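Local coordinates for enoyl-acyl carrier protein reductase (Uncultured bacterium, PDB 6KIA) that reduces enoyl groups carried on acyl carrier protein, a step of fatty acid synthesis, and binds NADH as the probable hydride donor, at residues Asp20-Gly26 against Asn154-Thr160; Arg80-Leu86 against Lys140-Leu145; Phe213-Ile217 against Arg235-Tyr239. All blocks are in the same frame, centred on the assembly; numbering follows the deposited sequence.

Contact 1: residues Asp20-Gly26 against Asn154-Thr160. With NAI (1,4-dihydronicotinamide adenine dinucleotide), chain D.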
loop_
_atom_site.group_PDB
_atom_site.type_symbol
_atom_site.label_atom_id
_atom_site.label_comp_id
_atom_site.label_asym_id
_atom_site.label_seq_id
_atom_site.Cartn_x
_atom_site.Cartn_y
_atom_site.Cartn_z
ATOM N N ASP A 20 15.933 19.360 7.256
ATOM C CA ASP A 20 15.208 18.856 6.093
ATOM C C ASP A 20 13.847 18.351 6.555
ATOM O O ASP A 20 13.685 17.997 7.719
ATOM C CB ASP A 20 16.005 17.761 5.388
ATOM C CG ASP A 20 17.300 18.288 4.798
ATOM O OD1 ASP A 20 17.362 19.501 4.470
ATOM O OD2 ASP A 20 18.261 17.505 4.686
ATOM N N VAL A 21 12.865 18.339 5.655
ATOM C CA VAL A 21 11.478 18.132 6.065
ATOM C C VAL A 21 10.887 16.907 5.386
ATOM O O VAL A 21 10.972 16.758 4.175
ATOM C CB VAL A 21 10.603 19.351 5.724
ATOM C CG1 VAL A 21 9.155 19.155 6.179
ATOM C CG2 VAL A 21 11.190 20.610 6.402
ATOM N N PHE A 22 10.319 16.025 6.196
ATOM C CA PHE A 22 9.665 14.823 5.706
ATOM C C PHE A 22 8.160 14.991 5.819
ATOM O O PHE A 22 7.647 15.277 6.903
ATOM C CB PHE A 22 10.131 13.599 6.505
ATOM C CG PHE A 22 9.483 12.309 6.072
ATOM C CD1 PHE A 22 8.281 11.903 6.626
ATOM C CD2 PHE A 22 10.102 11.489 5.138
ATOM C CE1 PHE A 22 7.684 10.695 6.230
ATOM C CE2 PHE A 22 9.532 10.284 4.745
ATOM C CZ PHE A 22 8.318 9.888 5.291
ATOM N N VAL A 23 7.448 14.824 4.701
ATOM C CA VAL A 23 6.017 15.047 4.690
ATOM C C VAL A 23 5.290 13.742 4.413
ATOM O O VAL A 23 5.461 13.163 3.350
ATOM C CB VAL A 23 5.601 16.083 3.641
ATOM C CG1 VAL A 23 4.087 16.325 3.714
ATOM C CG2 VAL A 23 6.348 17.394 3.872
ATOM N N LEU A 24 4.498 13.287 5.377
ATOM C CA LEU A 24 3.714 12.069 5.206
ATOM C C LEU A 24 2.401 12.413 4.542
ATOM O O LEU A 24 1.534 13.037 5.154
ATOM C CB LEU A 24 3.488 11.355 6.543
ATOM C CG LEU A 24 2.859 9.955 6.385
ATOM C CD1 LEU A 24 3.802 8.997 5.634
ATOM C CD2 LEU A 24 2.407 9.386 7.726
ATOM N N PHE A 25 2.272 12.028 3.273
ATOM C CA PHE A 25 1.087 12.351 2.493
ATOM C C PHE A 25 0.117 11.160 2.538
ATOM O O PHE A 25 0.009 10.371 1.590
ATOM C CB PHE A 25 1.474 12.735 1.057
ATOM C CG PHE A 25 0.377 13.479 0.316
ATOM C CD1 PHE A 25 0.166 14.836 0.548
ATOM C CD2 PHE A 25 -0.465 12.812 -0.559
ATOM C CE1 PHE A 25 -0.839 15.520 -0.110
ATOM C CE2 PHE A 25 -1.486 13.505 -1.238
ATOM C CZ PHE A 25 -1.669 14.854 -1.009
ATOM N N GLY A 26 -0.540 11.041 3.693
ATOM C CA GLY A 26 -1.377 9.910 4.070
ATOM C C GLY A 26 -1.384 9.847 5.588
ATOM O O GLY A 26 -0.599 10.552 6.232
ATOM N N ASN A 154 16.150 20.160 2.028
ATOM C CA ASN A 154 15.687 19.020 1.240
ATOM C C ASN A 154 14.299 18.666 1.706
ATOM O O ASN A 154 13.993 18.819 2.881
ATOM C CB ASN A 154 16.629 17.826 1.404
ATOM C CG ASN A 154 18.038 18.114 0.914
ATOM O OD1 ASN A 154 18.232 18.892 -0.012
ATOM N ND2 ASN A 154 19.027 17.460 1.526
ATOM N N ALA A 155 13.445 18.222 0.785
ATOM C CA ALA A 155 12.106 17.807 1.140
ATOM C C ALA A 155 11.827 16.396 0.570
ATOM O O ALA A 155 12.163 16.073 -0.577
ATOM C CB ALA A 155 11.065 18.814 0.639
ATOM N N PHE A 156 11.170 15.594 1.393
ATOM C CA PHE A 156 10.839 14.202 1.099
ATOM C C PHE A 156 9.333 14.073 1.288
ATOM O O PHE A 156 8.827 14.110 2.417
ATOM C CB PHE A 156 11.626 13.290 2.074
ATOM C CG PHE A 156 11.598 11.807 1.758
ATOM C CD1 PHE A 156 12.710 11.021 2.041
ATOM C CD2 PHE A 156 10.535 11.225 1.087
ATOM C CE1 PHE A 156 12.714 9.636 1.749
ATOM C CE2 PHE A 156 10.537 9.849 0.794
ATOM C CZ PHE A 156 11.632 9.083 1.114
ATOM N N PHE A 157 8.606 13.946 0.176
ATOM C CA PHE A 157 7.155 13.792 0.223
ATOM C C PHE A 157 6.838 12.315 0.066
ATOM O O PHE A 157 7.122 11.749 -0.985
ATOM C CB PHE A 157 6.458 14.597 -0.894
ATOM C CG PHE A 157 6.586 16.089 -0.760
ATOM C CD1 PHE A 157 5.650 16.825 -0.041
ATOM C CD2 PHE A 157 7.618 16.745 -1.383
ATOM C CE1 PHE A 157 5.747 18.207 0.058
ATOM C CE2 PHE A 157 7.730 18.121 -1.304
ATOM C CZ PHE A 157 6.797 18.862 -0.559
ATOM N N ALA A 158 6.286 11.683 1.106
ATOM C CA ALA A 158 6.014 10.241 1.055
ATOM C C ALA A 158 4.502 9.958 0.926
ATOM O O ALA A 158 3.725 10.110 1.876
ATOM C CB ALA A 158 6.592 9.556 2.299
ATOM N N HIS A 159 4.091 9.559 -0.269
ATOM C CA HIS A 159 2.684 9.249 -0.561
ATOM C C HIS A 159 2.365 7.848 -0.089
ATOM O O HIS A 159 3.156 6.944 -0.308
ATOM C CB HIS A 159 2.459 9.400 -2.064
ATOM C CG HIS A 159 1.100 9.013 -2.549
ATOM N ND1 HIS A 159 0.753 7.703 -2.813
ATOM C CD2 HIS A 159 0.037 9.766 -2.925
ATOM C CE1 HIS A 159 -0.485 7.663 -3.270
ATOM N NE2 HIS A 159 -0.941 8.901 -3.352
ATOM N N THR A 160 1.211 7.663 0.555
ATOM C CA THR A 160 0.833 6.331 1.042
ATOM C C THR A 160 -0.592 5.979 0.663
ATOM O O THR A 160 -1.063 4.889 0.986
ATOM C CB THR A 160 0.924 6.213 2.589
ATOM O OG1 THR A 160 -0.086 7.048 3.172
ATOM C CG2 THR A 160 2.306 6.600 3.117
HETATM P PA NAI D . -2.818 1.408 5.819
HETATM O O1A NAI D . -1.996 1.589 7.058
HETATM O O2A NAI D . -4.303 1.165 6.008
HETATM O O5B NAI D . -2.547 2.670 4.892
HETATM C C5B NAI D . -3.562 3.135 4.026
HETATM C C4B NAI D . -3.118 4.593 3.695
HETATM O O4B NAI D . -4.132 5.095 2.633
HETATM C C3B NAI D . -3.190 5.383 4.706
HETATM O O3B NAI D . -2.059 6.346 4.751
HETATM C C2B NAI D . -4.621 6.190 4.510
HETATM O O2B NAI D . -4.606 7.418 5.326
HETATM C C1B NAI D . -4.679 6.392 3.240
HETATM N N9A NAI D . -6.074 6.406 2.753
HETATM C C8A NAI D . -7.052 5.487 2.660
HETATM N N7A NAI D . -8.125 6.078 2.139
HETATM C C5A NAI D . -7.809 7.373 1.898
HETATM C C6A NAI D . -8.615 8.368 1.366
HETATM N N6A NAI D . -9.975 8.398 0.903
HETATM N N1A NAI D . -8.091 9.596 1.217
HETATM C C2A NAI D . -6.799 9.846 1.597
HETATM N N3A NAI D . -5.995 8.849 2.126
HETATM C C4A NAI D . -6.535 7.599 2.275
HETATM O O3 NAI D . -2.280 0.121 4.929
HETATM P PN NAI D . -0.949 -0.021 4.028
HETATM O O1N NAI D . 0.271 0.248 4.853
HETATM O O2N NAI D . -1.035 -1.444 3.502
HETATM O O5D NAI D . -1.071 1.034 2.838
HETATM C C5D NAI D . -0.065 2.005 2.602
HETATM C C4D NAI D . 0.385 1.865 1.130
HETATM O O4D NAI D . 1.041 0.729 0.996
HETATM C C3D NAI D . -0.824 1.753 0.204
HETATM O O3D NAI D . -0.717 2.588 -0.899
HETATM C C2D NAI D . -0.719 0.282 -0.257
HETATM O O2D NAI D . -1.481 0.111 -1.504
HETATM C C1D NAI D . 0.568 0.078 -0.365
HETATM N N1N NAI D . 0.941 -1.336 -0.367
HETATM C C2N NAI D . 0.384 -2.240 0.512
HETATM C C3N NAI D . 0.729 -3.596 0.430
HETATM C C7N NAI D . 0.158 -4.617 1.413
HETATM O O7N NAI D . 0.200 -5.819 1.162
HETATM N N7N NAI D . -0.414 -4.154 2.626
HETATM C C4N NAI D . 1.643 -4.058 -0.506
HETATM C C5N NAI D . 2.242 -3.123 -1.359
HETATM C C6N NAI D . 1.882 -1.773 -1.285
#
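Val23 lies midway along a parallel ladder between strands 21-25 and 155-159. Val23 N donates to Phe156 O at 2.8 Å, and Val23 O accepts from Ala158 N. Both bonds are nearly straight. Val21 bonds Asn154 O and Phe156 N in the same way, and Phe25 bonds Ala158 O and Thr160 N. Phe22 and Leu24 turn their backbone groups to strand 47-56. This is the central strand pair of a Rossmann-type sheet, consistent with the family.

A side-chain bond opens the ladder. Asp20 OD1 accepts from Asn154 N at 2.8 Å, met from above the carboxylate plane (62° out of it). The bond from Asn154 ND2 to Asp20 OD2 is weak. OD2 is also held by Arg17 N, and Asn154 OD1 by Gln233 N.

Side chains pack on both faces. On one, Phe22 and Phe156 lie side by side with their planes at 57°. Phe22 CE2 stands over the centre of the Phe156 ring, and Phe22 CZ meets Ala158 CB at 3.5 Å. Helix 34-43 covers this side with Leu37 and Ala41. On the other, Val23 CB touches Phe157 CD1 at 3.8 Å. Val23, Phe25 and Phe157 pack on helix 120-146; the Phe25 ring also meets His159 obliquely, and His159 NE2 bonds Thr212 OG1 of helix 196-219.

The C-terminal ends meet the dinucleotide. Thr160 OG1 sits between its backbone N and carbonyl carbon (chi1 68°) and donates to NAI O3B at 2.6 Å. Thr160 O accepts from NAI O3D at 3.0 Å. Gly26 CA packs 3.3 Å from Thr160 OG1.

Thr160 thus grips a hydroxyl of each ribose, through side chain and backbone. Its N-H bond to Phe25 O ties it to the ladder and probably limits how far the two oxygens can shift.

Contact 2: residues Arg80-Leu86 against Lys140-Leu145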
loop_
_atom_site.group_PDB
_atom_site.type_symbol
_atom_site.label_atom_id
_atom_site.label_comp_id
_atom_site.label_asym_id
_atom_site.label_seq_id
_atom_site.Cartn_x
_atom_site.Cartn_y
_atom_site.Cartn_z
ATOM N N ARG A 80 4.132 17.743 13.356
ATOM C CA ARG A 80 2.969 18.584 13.122
ATOM C C ARG A 80 2.040 18.019 12.059
ATOM O O ARG A 80 2.487 17.436 11.075
ATOM C CB ARG A 80 3.394 19.982 12.691
ATOM C CG ARG A 80 3.879 20.881 13.814
ATOM C CD ARG A 80 3.594 22.323 13.444
ATOM N NE ARG A 80 2.260 22.426 12.859
ATOM C CZ ARG A 80 1.877 23.380 12.018
ATOM N NH1 ARG A 80 0.640 23.385 11.537
ATOM N NH2 ARG A 80 2.732 24.327 11.660
ATOM N N ILE A 81 0.743 18.161 12.292
ATOM C CA ILE A 81 -0.251 17.804 11.288
ATOM C C ILE A 81 -0.926 19.073 10.813
ATOM O O ILE A 81 -1.326 19.905 11.620
ATOM C CB ILE A 81 -1.268 16.784 11.820
ATOM C CG1 ILE A 81 -0.669 15.391 11.643
ATOM C CG2 ILE A 81 -2.572 16.813 11.030
ATOM C CD1 ILE A 81 -1.039 14.427 12.682
ATOM N N ILE A 82 -1.000 19.245 9.498
ATOM C CA ILE A 82 -1.665 20.414 8.928
ATOM C C ILE A 82 -3.154 20.128 8.883
ATOM O O ILE A 82 -3.592 19.154 8.255
ATOM C CB ILE A 82 -1.105 20.751 7.537
ATOM C CG1 ILE A 82 0.375 21.135 7.664
ATOM C CG2 ILE A 82 -1.913 21.878 6.880
ATOM C CD1 ILE A 82 1.083 21.346 6.349
ATOM N N ASN A 83 -3.937 20.934 9.599
ATOM C CA ASN A 83 -5.320 20.554 9.876
ATOM C C ASN A 83 -6.272 20.962 8.749
ATOM O O ASN A 83 -7.082 21.879 8.891
ATOM C CB ASN A 83 -5.794 21.165 11.192
ATOM C CG ASN A 83 -6.992 20.443 11.760
ATOM O OD1 ASN A 83 -7.491 19.486 11.163
ATOM N ND2 ASN A 83 -7.498 20.928 12.890
ATOM N N VAL A 84 -6.181 20.240 7.641
ATOM C CA VAL A 84 -7.061 20.419 6.500
ATOM C C VAL A 84 -7.559 19.023 6.113
ATOM O O VAL A 84 -6.760 18.095 6.029
ATOM C CB VAL A 84 -6.346 21.095 5.324
ATOM C CG1 VAL A 84 -7.223 21.094 4.078
ATOM C CG2 VAL A 84 -5.902 22.514 5.712
ATOM N N PRO A 85 -8.886 18.855 5.955
ATOM C CA PRO A 85 -9.376 17.494 5.674
ATOM C C PRO A 85 -9.076 17.021 4.249
ATOM O O PRO A 85 -9.854 17.291 3.325
ATOM C CB PRO A 85 -10.884 17.608 5.914
ATOM C CG PRO A 85 -11.193 19.063 5.705
ATOM C CD PRO A 85 -9.983 19.820 6.160
ATOM N N LEU A 86 -7.977 16.282 4.086
ATOM C CA LEU A 86 -7.506 15.875 2.774
ATOM C C LEU A 86 -8.016 14.487 2.440
ATOM O O LEU A 86 -7.234 13.571 2.154
ATOM C CB LEU A 86 -5.973 15.886 2.712
ATOM C CG LEU A 86 -5.251 17.106 2.141
ATOM C CD1 LEU A 86 -3.790 16.744 1.846
ATOM C CD2 LEU A 86 -5.946 17.660 0.913
ATOM N N LYS A 140 -4.353 24.485 0.035
ATOM C CA LYS A 140 -4.308 24.898 1.444
ATOM C C LYS A 140 -3.094 24.360 2.193
ATOM O O LYS A 140 -2.329 25.116 2.824
ATOM C CB LYS A 140 -5.561 24.443 2.190
ATOM C CG LYS A 140 -6.588 25.505 2.534
ATOM C CD LYS A 140 -6.578 25.676 4.050
ATOM C CE LYS A 140 -7.901 26.162 4.606
ATOM N NZ LYS A 140 -7.877 26.168 6.103
ATOM N N VAL A 141 -2.930 23.042 2.114
ATOM C CA VAL A 141 -1.861 22.357 2.821
ATOM C C VAL A 141 -0.500 22.848 2.348
ATOM O O VAL A 141 0.359 23.153 3.163
ATOM C CB VAL A 141 -1.946 20.833 2.616
ATOM C CG1 VAL A 141 -0.693 20.167 3.107
ATOM C CG2 VAL A 141 -3.164 20.277 3.339
ATOM N N MET A 142 -0.325 22.977 1.036
ATOM C CA MET A 142 0.959 23.379 0.484
ATOM C C MET A 142 1.259 24.836 0.827
ATOM O O MET A 142 2.423 25.221 1.001
ATOM C CB MET A 142 0.986 23.166 -1.034
ATOM C CG MET A 142 0.971 21.710 -1.432
ATOM S SD MET A 142 2.346 20.770 -0.734
ATOM C CE MET A 142 1.707 19.125 -0.981
ATOM N N ALA A 143 0.217 25.647 0.911
ATOM C CA ALA A 143 0.392 27.046 1.319
ATOM C C ALA A 143 0.960 27.088 2.725
ATOM O O ALA A 143 1.954 27.799 2.985
ATOM C CB ALA A 143 -0.921 27.796 1.257
ATOM N N GLU A 144 0.402 26.262 3.614
ATOM C CA GLU A 144 0.899 26.227 4.990
ATOM C C GLU A 144 2.301 25.600 5.102
ATOM O O GLU A 144 3.166 26.089 5.837
ATOM C CB GLU A 144 -0.086 25.478 5.883
ATOM C CG GLU A 144 0.173 25.667 7.358
ATOM C CD GLU A 144 -0.953 25.134 8.217
ATOM O OE1 GLU A 144 -2.119 25.220 7.783
ATOM O OE2 GLU A 144 -0.670 24.622 9.320
ATOM N N LEU A 145 2.530 24.526 4.357
ATOM C CA LEU A 145 3.796 23.818 4.378
ATOM C C LEU A 145 4.936 24.679 3.832
ATOM O O LEU A 145 6.066 24.588 4.300
ATOM C CB LEU A 145 3.681 22.542 3.555
ATOM C CG LEU A 145 4.863 21.590 3.579
ATOM C CD1 LEU A 145 5.076 20.995 4.970
ATOM C CD2 LEU A 145 4.624 20.516 2.530
HETATM O O HOH W 1 -3.140 23.504 10.294
#
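Arg80 reaches Glu144 through a salt bridge. Arg80 NH1 donates to Glu144 OE2 at 2.9 Å, nearly in the guanidinium plane. The carboxylate comes at the guanidinium edge, the two planes tilted by 30°. A bend at chi3 (43°) turns the arginine chain across the extended glutamate.

Ile82 points at the helix and fills the middle of the contact. Its CD1 meets Val141 CG1 at 3.9 Å and Leu145 CB at 4.0 Å. Its other branch, CG2, lies alongside the Glu144 carboxylate, 3.5 Å from Glu144 OE1.

At Asn83 a water completes the polar group: Asn83 N donates to water 1 at 2.8 Å, and the water donates to Glu144 OE2. That oxygen takes two bonds, one from Arg80 and one from the water. Helix 120-146 lies in the crossover from strand 80-83 to strand 155-159 of the Rossmann-type sheet, and packs back on the strand it follows. An inverse gamma turn centred on Asn83, closed by Val84 N to Ile82 O, turns the chain.

Val84, which closes the turn, sets CG2 against Lys140 CD at 3.6 Å, and its CB meets Val141 CG2. Leu86 CD1 reaches the same Val141 methyl at 3.9 Å, and Leu86 also belongs to the dinucleotide pocket.

Contact 3: residues Phe213-Ile217 against Arg235-Tyr239. With NAI (1,4-dihydronicotinamide adenine dinucleotide), chain D.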
loop_
_atom_site.group_PDB
_atom_site.type_symbol
_atom_site.label_atom_id
_atom_site.label_comp_id
_atom_site.label_asym_id
_atom_site.label_seq_id
_atom_site.Cartn_x
_atom_site.Cartn_y
_atom_site.Cartn_z
ATOM N N PHE A 213 -1.355 11.063 -6.084
ATOM C CA PHE A 213 0.091 11.247 -6.272
ATOM C C PHE A 213 0.359 12.375 -7.242
ATOM O O PHE A 213 1.271 13.177 -7.034
ATOM C CB PHE A 213 0.734 9.948 -6.761
ATOM C CG PHE A 213 2.234 9.898 -6.644
ATOM C CD1 PHE A 213 2.893 10.269 -5.466
ATOM C CD2 PHE A 213 2.981 9.355 -7.673
ATOM C CE1 PHE A 213 4.286 10.157 -5.357
ATOM C CE2 PHE A 213 4.367 9.252 -7.574
ATOM C CZ PHE A 213 5.020 9.642 -6.409
ATOM N N LEU A 214 -0.446 12.434 -8.304
ATOM C CA LEU A 214 -0.317 13.516 -9.268
ATOM C C LEU A 214 -0.656 14.837 -8.596
ATOM O O LEU A 214 0.017 15.837 -8.833
ATOM C CB LEU A 214 -1.228 13.308 -10.490
ATOM C CG LEU A 214 -1.223 14.496 -11.469
ATOM C CD1 LEU A 214 0.148 14.628 -12.143
ATOM C CD2 LEU A 214 -2.335 14.385 -12.504
ATOM N N HIS A 215 -1.693 14.849 -7.758
ATOM C CA HIS A 215 -2.103 16.082 -7.096
ATOM C C HIS A 215 -1.042 16.518 -6.111
ATOM O O HIS A 215 -0.848 17.707 -5.884
ATOM C CB HIS A 215 -3.437 15.905 -6.385
ATOM C CG HIS A 215 -4.552 15.586 -7.322
ATOM N ND1 HIS A 215 -4.659 16.176 -8.563
ATOM C CD2 HIS A 215 -5.587 14.716 -7.222
ATOM C CE1 HIS A 215 -5.717 15.688 -9.186
ATOM N NE2 HIS A 215 -6.298 14.803 -8.394
ATOM N N LEU A 216 -0.335 15.545 -5.551
ATOM C CA LEU A 216 0.777 15.848 -4.668
ATOM C C LEU A 216 1.909 16.499 -5.435
ATOM O O LEU A 216 2.430 17.547 -5.027
ATOM C CB LEU A 216 1.272 14.570 -3.995
ATOM C CG LEU A 216 2.627 14.662 -3.293
ATOM C CD1 LEU A 216 2.659 15.781 -2.228
ATOM C CD2 LEU A 216 2.984 13.306 -2.718
ATOM N N ILE A 217 2.262 15.909 -6.568
ATOM C CA ILE A 217 3.372 16.418 -7.358
ATOM C C ILE A 217 3.059 17.821 -7.909
ATOM O O ILE A 217 3.904 18.731 -7.869
ATOM C CB ILE A 217 3.724 15.446 -8.498
ATOM C CG1 ILE A 217 4.361 14.181 -7.893
ATOM C CG2 ILE A 217 4.728 16.086 -9.462
ATOM C CD1 ILE A 217 4.482 13.006 -8.856
ATOM N N ARG A 235 12.277 14.983 -3.243
ATOM C CA ARG A 235 11.978 13.609 -3.598
ATOM C C ARG A 235 10.502 13.295 -3.313
ATOM O O ARG A 235 9.912 13.816 -2.358
ATOM C CB ARG A 235 12.862 12.658 -2.798
ATOM C CG ARG A 235 14.354 12.869 -2.960
ATOM C CD ARG A 235 14.811 12.576 -4.376
ATOM N NE ARG A 235 16.266 12.657 -4.474
ATOM C CZ ARG A 235 16.916 13.739 -4.888
ATOM N NH1 ARG A 235 16.234 14.803 -5.266
ATOM N NH2 ARG A 235 18.242 13.745 -4.936
ATOM N N TYR A 236 9.921 12.442 -4.150
ATOM C CA TYR A 236 8.578 11.885 -3.922
ATOM C C TYR A 236 8.685 10.375 -3.909
ATOM O O TYR A 236 9.386 9.807 -4.747
ATOM C CB TYR A 236 7.590 12.304 -5.008
ATOM C CG TYR A 236 7.464 13.803 -5.131
ATOM C CD1 TYR A 236 8.381 14.525 -5.887
ATOM C CD2 TYR A 236 6.459 14.499 -4.465
ATOM C CE1 TYR A 236 8.293 15.903 -5.986
ATOM C CE2 TYR A 236 6.368 15.883 -4.572
ATOM C CZ TYR A 236 7.288 16.564 -5.327
ATOM O OH TYR A 236 7.200 17.934 -5.444
ATOM N N SER A 237 8.032 9.732 -2.946
ATOM C CA SER A 237 7.980 8.270 -2.940
ATOM C C SER A 237 6.515 7.865 -2.862
ATOM O O SER A 237 5.674 8.643 -2.384
ATOM C CB SER A 237 8.765 7.694 -1.761
ATOM O OG SER A 237 8.130 8.028 -0.529
ATOM N N ALA A 238 6.201 6.665 -3.344
ATOM C CA ALA A 238 4.875 6.094 -3.181
ATOM C C ALA A 238 5.048 4.607 -2.946
ATOM O O ALA A 238 6.027 4.009 -3.392
ATOM C CB ALA A 238 3.981 6.343 -4.410
ATOM N N TYR A 239 4.089 4.013 -2.255
ATOM C CA TYR A 239 4.076 2.569 -2.042
ATOM C C TYR A 239 3.237 1.935 -3.139
ATOM O O TYR A 239 2.044 2.204 -3.240
ATOM C CB TYR A 239 3.515 2.212 -0.665
ATOM C CG TYR A 239 4.431 2.552 0.489
ATOM C CD1 TYR A 239 5.380 1.636 0.945
ATOM C CD2 TYR A 239 4.341 3.794 1.130
ATOM C CE1 TYR A 239 6.220 1.946 1.996
ATOM C CE2 TYR A 239 5.191 4.108 2.179
ATOM C CZ TYR A 239 6.104 3.186 2.604
ATOM O OH TYR A 239 6.953 3.489 3.647
HETATM P PA NAI D . -2.818 1.408 5.819
HETATM O O1A NAI D . -1.996 1.589 7.058
HETATM O O2A NAI D . -4.303 1.165 6.008
HETATM O O5B NAI D . -2.547 2.670 4.892
HETATM C C5B NAI D . -3.562 3.135 4.026
HETATM C C4B NAI D . -3.118 4.593 3.695
HETATM O O4B NAI D . -4.132 5.095 2.633
HETATM C C3B NAI D . -3.190 5.383 4.706
HETATM O O3B NAI D . -2.059 6.346 4.751
HETATM C C2B NAI D . -4.621 6.190 4.510
HETATM O O2B NAI D . -4.606 7.418 5.326
HETATM C C1B NAI D . -4.679 6.392 3.240
HETATM N N9A NAI D . -6.074 6.406 2.753
HETATM C C8A NAI D . -7.052 5.487 2.660
HETATM N N7A NAI D . -8.125 6.078 2.139
HETATM C C5A NAI D . -7.809 7.373 1.898
HETATM C C6A NAI D . -8.615 8.368 1.366
HETATM N N6A NAI D . -9.975 8.398 0.903
HETATM N N1A NAI D . -8.091 9.596 1.217
HETATM C C2A NAI D . -6.799 9.846 1.597
HETATM N N3A NAI D . -5.995 8.849 2.126
HETATM C C4A NAI D . -6.535 7.599 2.275
HETATM O O3 NAI D . -2.280 0.121 4.929
HETATM P PN NAI D . -0.949 -0.021 4.028
HETATM O O1N NAI D . 0.271 0.248 4.853
HETATM O O2N NAI D . -1.035 -1.444 3.502
HETATM O O5D NAI D . -1.071 1.034 2.838
HETATM C C5D NAI D . -0.065 2.005 2.602
HETATM C C4D NAI D . 0.385 1.865 1.130
HETATM O O4D NAI D . 1.041 0.729 0.996
HETATM C C3D NAI D . -0.824 1.753 0.204
HETATM O O3D NAI D . -0.717 2.588 -0.899
HETATM C C2D NAI D . -0.719 0.282 -0.257
HETATM O O2D NAI D . -1.481 0.111 -1.504
HETATM C C1D NAI D . 0.568 0.078 -0.365
HETATM N N1N NAI D . 0.941 -1.336 -0.367
HETATM C C2N NAI D . 0.384 -2.240 0.512
HETATM C C3N NAI D . 0.729 -3.596 0.430
HETATM C C7N NAI D . 0.158 -4.617 1.413
HETATM O O7N NAI D . 0.200 -5.819 1.162
HETATM N N7N NAI D . -0.414 -4.154 2.626
HETATM C C4N NAI D . 1.643 -4.058 -0.506
HETATM C C5N NAI D . 2.242 -3.123 -1.359
HETATM C C6N NAI D . 1.882 -1.773 -1.285
#
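The Phe213 ring is sandwiched between two aliphatic groups. Ala238 CB lies over one face, 4.0 Å from the ring centroid, in a CH-pi contact. Ile217 CD1, one helical turn on, lies over the opposite face. The ring also approaches the strand backbone obliquely, with Phe213 CE1 at 3.6 Å from Ser237 O. CG is anti to the backbone N (chi1 -165°), and the ring reaches across to the strand although its CB does not point there.

The Tyr236 ring is the second flat group. Ile217 CG1 sits over one face, 4.2 Å from the centroid, again as CH-pi. Leu216 CG comes to the ring edge, 4.0 Å from Tyr236 CD2. Tyr236 CB, not its ring, touches Phe213 CE1 at 4.0 Å, coming at that ring obliquely. The phenol oxygen bonds outside the contact, to Ser220 OG and Arg224 NH1.

The segments 213-217 and 235-239 run almost antiparallel, at 169°, with axes 10.3 Å apart at closest approach. Helix 196-219 belongs to the connection between strands 155-159 and 234-240 and lies over the sheet, as in other Rossmann-type α/β folds. Helix 263-278 packs against its flank through Leu269 and Ile272.

At the end of the segment, Tyr239 CB lies 3.3 Å from NAI O4D, beside the nicotinamide ribose. Tyr239 O bonds Lys266 NZ, which also bonds the dinucleotide.

No hydrogen bond joins the two segments. Aliphatic groups on ring faces and edges hold them together. The contact is apolar and buried, and the phenol hydroxyl takes its bonds from outside the two segments.

Contact 1 is the hub. Its centre lies about 9 Å from that of contact 3 and about 13 Å from that of contact 2. All three contacts reach one sheet; strands 155-159 of contact 1 and 234-240 of contact 3 are neighbours in it, with His159 N 2.8 Å from Ser237 O, a probable hydrogen bond. Contact 2 joins contact 1 through Phe25 CE1 and Leu86 CD1, 3.7 Å apart, and through Leu145 packed on Val23 and Phe157. Contacts 2 and 3 are about 16 Å apart between centres, yet Met142 CE touches Leu216 CD1 at 3.7 Å. Gly26, Leu86, Thr160 and Tyr239 carry all three contacts into the dinucleotide pocket.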